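Local coordinates for competence/damage-inducible protein CinA (Agrobacterium tumefaciens, PDB 2A9S) that is a CinA-family protein that probably acts as an amidohydrolase, perhaps deamidating nicotinamide mononucleotide, at the interface of chains A and B. Numbering follows the deposited sequence. Chains: chain A/B, competence/damage-inducible protein CinA.

All three contacts lie along one two-fold interface, so each recurs with the chains exchanged. Contacts 1 and 2 adjoin, the centres of their C-alpha atoms about 11 Å apart; both draw on the start of helix 147-167 of chain A and share A:Arg151. The C-alpha centre of contact 3 is about 24 Å from that of contact 1 and about 21 Å from that of contact 2. Contact 3 lies beside the twin of contact 1 and involves B:Arg147, the symmetry copy of its arginine. This would fit a two-fold dimer, though the structure alone does not show that it is the biological one.

Contact 1: the interface of chains A and B. Residues chain A 36, 60, 147, 151; chain B 44, 49-50, 53.
The N-terminal turns of helix 147-167 in chain A meet, through A:Arg147 and A:Arg151, the loop that follows helix 38-43 in chain B, and A:Tyr60 packs beside them. A:Arg147 has CG opposite its backbone N (chi1 -176°) and stays extended as far as NE, which carries its guanidinium across to the backbone of B:Thr44. There A:Arg147 NE and NH2 both donate to the carbonyl O of B:Thr44, the NH2 bond being 2.8 Å; the oxygen lies in the guanidinium plane, while both nitrogens reach it from one face of the carbonyl. A:Arg147 NH2 also lies 3.0 Å from OG of B:Ser49, a hydrogen bond that ties the same guanidinium to the 3-10 helix 49-51. A:Arg151, bent at chi3 (52°), sends NH1 to the hydroxyl OG1 of B:Thr44 at 3.0 Å, and one face of its guanidinium lies against that residue's carbonyl O. Threonine suits this place because its two branches part company: OG1 turns to the arginine, and the methyl CG2 of B:Thr44 sits over the face of the A:Tyr60 ring, 3.6 Å from its centroid. A:Tyr60 CE2 meets CA of B:Ser50 at 3.6 Å, and A:Tyr60 CD2 touches CB of B:Val53 at 3.9 Å. The long arginines reach across to the loop, and the flat aromatic ring gives its methyl group a broad surface, so the patch anchors the chain B loop to chain A and probably contributes to holding the dimer together.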
# COMPACT_ATOMS: atom_id res chain seq x y z
N GLY A 36 -5.44 3.58 -1.73
CA GLY A 36 -4.26 4.05 -0.97
C GLY A 36 -3.43 3.00 -0.23
O GLY A 36 -2.67 3.34 0.70
N TYR A 60 -0.50 7.15 -6.05
CA TYR A 60 -1.51 8.09 -5.61
C TYR A 60 -1.52 9.28 -6.56
O TYR A 60 -2.56 9.89 -6.76
CB TYR A 60 -1.28 8.50 -4.13
CG TYR A 60 -2.59 8.82 -3.42
CD1 TYR A 60 -3.62 7.85 -3.35
CD2 TYR A 60 -2.84 10.09 -2.86
CE1 TYR A 60 -4.86 8.12 -2.73
CE2 TYR A 60 -4.09 10.37 -2.23
CZ TYR A 60 -5.09 9.38 -2.17
OH TYR A 60 -6.31 9.62 -1.56
N ARG A 147 -16.00 8.69 1.79
CA ARG A 147 -14.65 8.36 1.34
C ARG A 147 -14.21 6.94 1.78
O ARG A 147 -13.79 6.14 0.94
CB ARG A 147 -13.67 9.44 1.83
CG ARG A 147 -12.26 9.23 1.33
CD ARG A 147 -11.36 10.33 1.83
NE ARG A 147 -9.97 10.17 1.39
CZ ARG A 147 -9.39 10.79 0.37
NH1 ARG A 147 -10.07 11.63 -0.42
NH2 ARG A 147 -8.10 10.57 0.12
N ARG A 151 -13.78 3.51 -0.58
CA ARG A 151 -12.52 2.77 -0.49
C ARG A 151 -12.75 1.30 -0.10
O ARG A 151 -12.19 0.37 -0.71
CB ARG A 151 -11.55 3.49 0.45
CG ARG A 151 -11.00 4.77 -0.22
CD ARG A 151 -10.55 5.81 0.82
NE ARG A 151 -9.62 5.34 1.84
CZ ARG A 151 -8.29 5.33 1.73
NH1 ARG A 151 -7.68 5.67 0.57
NH2 ARG A 151 -7.57 4.97 2.78
N THR B 44 -4.18 8.29 3.59
CA THR B 44 -5.12 8.60 2.50
C THR B 44 -6.59 8.49 2.94
O THR B 44 -7.49 8.73 2.15
CB THR B 44 -4.84 7.75 1.24
OG1 THR B 44 -4.92 6.35 1.58
CG2 THR B 44 -3.46 8.11 0.66
N SER B 49 -5.67 14.55 1.31
CA SER B 49 -4.39 13.81 1.36
C SER B 49 -3.70 13.75 0.00
O SER B 49 -2.49 13.59 -0.04
CB SER B 49 -4.54 12.38 1.93
OG SER B 49 -5.51 11.63 1.24
N SER B 50 -4.46 13.90 -1.10
CA SER B 50 -3.85 13.95 -2.46
C SER B 50 -2.83 15.07 -2.58
O SER B 50 -1.92 14.99 -3.41
CB SER B 50 -4.91 14.12 -3.55
OG SER B 50 -5.73 15.24 -3.24
N VAL B 53 0.32 12.96 -0.18
CA VAL B 53 0.80 11.59 -0.42
C VAL B 53 1.24 11.38 -1.88
O VAL B 53 0.42 11.48 -2.83
CB VAL B 53 -0.28 10.54 -0.02
CG1 VAL B 53 0.22 9.09 -0.25
CG2 VAL B 53 -0.69 10.73 1.49

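Contact 2: the interface of chains A and B. Residues chain A 148-149, 151; chain B 3-5, 45.
A:Thr148 and B:Glu45 cross at about a right angle, the threonine hydroxyl meeting the glutamate carboxylate. A:Thr148 OG1 donates to B:Glu45 OE1 at 2.8 Å, on the syn side but 30° out of the carboxylate plane. A:Thr148 OG1 is also paired with the carbonyl O of B:Met3, a poorly ordered residue, at 3.0 Å and from above the carbonyl plane; one hydroxyl hydrogen can serve both acceptors only in part or by turns. A water 2.8 Å from A:Thr148 OG1 links it further to the backbone O of B:Glu45. The guanidinium plane of A:Arg151 is turned 41° from the carboxylate. A:Arg151 NE forms a salt bridge with B:Glu45 OE2 at 2.8 Å, nearly along the C-O axis, while A:Arg151 NH2 takes the anti lone pair of B:Glu45 OE2 at 2.9 Å. The bend at chi2 (-73°) turns the B:Glu45 carboxylate toward the chain A helix, where its two oxygens divide between threonine and arginine. A:Glu149 and B:Met3 run obliquely past one another, and the backbone N of B:Met3 donates, with the same caveat, to A:Glu149 OE2. The site fastens the B:Glu45 loop to helix 147-167 of chain A, where the N-terminal segment may also be held, and so appears to support the dimer.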
# COMPACT_ATOMS: atom_id res chain seq x y z
N THR A 148 -14.29 6.66 3.09
CA THR A 148 -13.96 5.33 3.61
C THR A 148 -14.90 4.27 2.99
O THR A 148 -14.47 3.18 2.59
CB THR A 148 -14.07 5.28 5.17
OG1 THR A 148 -13.22 6.28 5.73
CG2 THR A 148 -13.59 3.91 5.66
N GLU A 149 -16.20 4.60 2.90
CA GLU A 149 -17.19 3.70 2.27
C GLU A 149 -16.84 3.28 0.83
O GLU A 149 -16.90 2.08 0.50
CB GLU A 149 -18.58 4.32 2.35
CG GLU A 149 -19.09 4.47 3.79
CD GLU A 149 -18.64 5.76 4.56
OE1 GLU A 149 -17.71 6.50 4.17
OE2 GLU A 149 -19.24 6.03 5.63
N ARG A 151 -13.78 3.51 -0.58
CA ARG A 151 -12.52 2.77 -0.49
C ARG A 151 -12.75 1.30 -0.10
O ARG A 151 -12.19 0.37 -0.71
CB ARG A 151 -11.55 3.49 0.45
CG ARG A 151 -11.00 4.77 -0.22
CD ARG A 151 -10.55 5.81 0.82
NE ARG A 151 -9.62 5.34 1.84
CZ ARG A 151 -8.29 5.33 1.73
NH1 ARG A 151 -7.68 5.67 0.57
NH2 ARG A 151 -7.57 4.97 2.78
N MET B 3 -17.92 6.54 8.58
CA MET B 3 -17.06 5.32 8.70
C MET B 3 -15.61 5.75 8.85
O MET B 3 -15.11 6.49 7.99
CB MET B 3 -17.20 4.45 7.45
CG MET B 3 -16.75 3.02 7.62
SD MET B 3 -17.45 1.97 6.35
CE MET B 3 -17.38 0.37 7.17
N SER B 4 -14.95 5.31 9.92
CA SER B 4 -13.50 5.52 10.11
C SER B 4 -12.81 4.18 10.34
O SER B 4 -13.06 3.51 11.34
CB SER B 4 -13.22 6.48 11.28
OG SER B 4 -11.83 6.83 11.30
N LEU B 5 -11.93 3.78 9.43
CA LEU B 5 -11.34 2.45 9.49
C LEU B 5 -10.33 2.29 10.64
O LEU B 5 -10.26 1.24 11.29
CB LEU B 5 -10.67 2.13 8.14
CG LEU B 5 -9.92 0.80 7.95
CD1 LEU B 5 -10.83 -0.41 8.01
CD2 LEU B 5 -9.14 0.83 6.61
N GLU B 45 -6.82 8.16 4.21
CA GLU B 45 -8.19 8.20 4.75
C GLU B 45 -8.62 9.66 4.82
O GLU B 45 -9.81 9.96 4.91
CB GLU B 45 -8.21 7.63 6.18
CG GLU B 45 -8.26 6.11 6.17
CD GLU B 45 -9.63 5.62 5.76
OE1 GLU B 45 -10.57 5.71 6.61
OE2 GLU B 45 -9.77 5.14 4.62
O HOH W 1 -12.32 8.81 4.97

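Contact 3: the interface of chains A and B. Residues chain A 45-47; chain B 112, 147.
One face of the B:Arg147 guanidinium lies against the backbone of the chain A loop at A:Ile46 and A:Ala47. The carbonyl O of A:Ile46 stands 3.6 Å above the B:Arg147 guanidinium plane and CA of A:Ala47 4.0 Å above it, both set toward the rim, so the flat group rests on the peptide chain. B:Arg147 NH2 is 3.6 Å from the A:Ile46 O, a van der Waals and perhaps electrostatic approach. CD and NE of B:Arg147 both lie 3.6 Å from the carbonyl O of A:Glu45, too far for a hydrogen bond. The arginine holds CG opposite its backbone N (chi1 -179°) and runs extended to NE, a shape that brings its CD methylene against the loop. By the two-fold symmetry, the hydrogen bonds of its twin in contact 1 should recur here, to the threonine preceding A:Glu45. Arginine suits such a place because an aliphatic stem ends in a broad, thin group that can lie over a backbone. The A:Glu45 carboxylate is turned away from this arginine, its OE2 5.8 Å from B:Arg147 NE; by symmetry it should pair with the twin of A:Arg151. The methyl CB of A:Ala47 meets the ring carbon CD of B:Pro112 at 3.8 Å. The small alanine admits the proline-bearing loop, while the rigid ring, which follows a cis peptide bond, offers a fixed apolar surface. This small patch of backbone and apolar contact likely adds modestly to dimer cohesion.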
# COMPACT_ATOMS: atom_id res chain seq x y z
N GLU A 45 -3.75 -8.81 6.16
CA GLU A 45 -4.37 -9.13 7.47
C GLU A 45 -4.35 -10.66 7.77
O GLU A 45 -4.42 -11.08 8.93
CB GLU A 45 -5.81 -8.59 7.52
CG GLU A 45 -5.86 -7.09 7.82
CD GLU A 45 -5.40 -6.78 9.26
OE1 GLU A 45 -6.14 -7.11 10.25
OE2 GLU A 45 -4.32 -6.18 9.39
N ILE A 46 -4.22 -11.46 6.72
CA ILE A 46 -4.30 -12.91 6.80
C ILE A 46 -2.94 -13.58 7.09
O ILE A 46 -1.96 -13.39 6.36
CB ILE A 46 -4.91 -13.47 5.50
CG1 ILE A 46 -6.20 -12.70 5.13
CG2 ILE A 46 -5.03 -15.01 5.55
CD1 ILE A 46 -7.31 -12.78 6.13
N ALA A 47 -2.89 -14.35 8.18
CA ALA A 47 -1.68 -15.11 8.47
C ALA A 47 -1.43 -16.10 7.33
O ALA A 47 -2.36 -16.76 6.85
CB ALA A 47 -1.79 -15.82 9.82
N PRO B 112 1.44 -14.18 13.41
CA PRO B 112 1.92 -14.99 14.54
C PRO B 112 3.22 -15.72 14.26
O PRO B 112 3.91 -16.08 15.23
CB PRO B 112 0.79 -16.02 14.75
CG PRO B 112 0.08 -16.10 13.43
CD PRO B 112 0.20 -14.72 12.81
N ARG B 147 -1.36 -9.90 15.37
CA ARG B 147 -0.87 -9.42 14.07
C ARG B 147 -1.44 -8.01 13.75
O ARG B 147 -0.69 -7.09 13.42
CB ARG B 147 -1.21 -10.47 13.00
CG ARG B 147 -0.73 -10.07 11.62
CD ARG B 147 -1.25 -11.07 10.60
NE ARG B 147 -0.81 -10.74 9.25
CZ ARG B 147 0.23 -11.29 8.63
NH1 ARG B 147 0.99 -12.20 9.25
NH2 ARG B 147 0.52 -10.94 7.37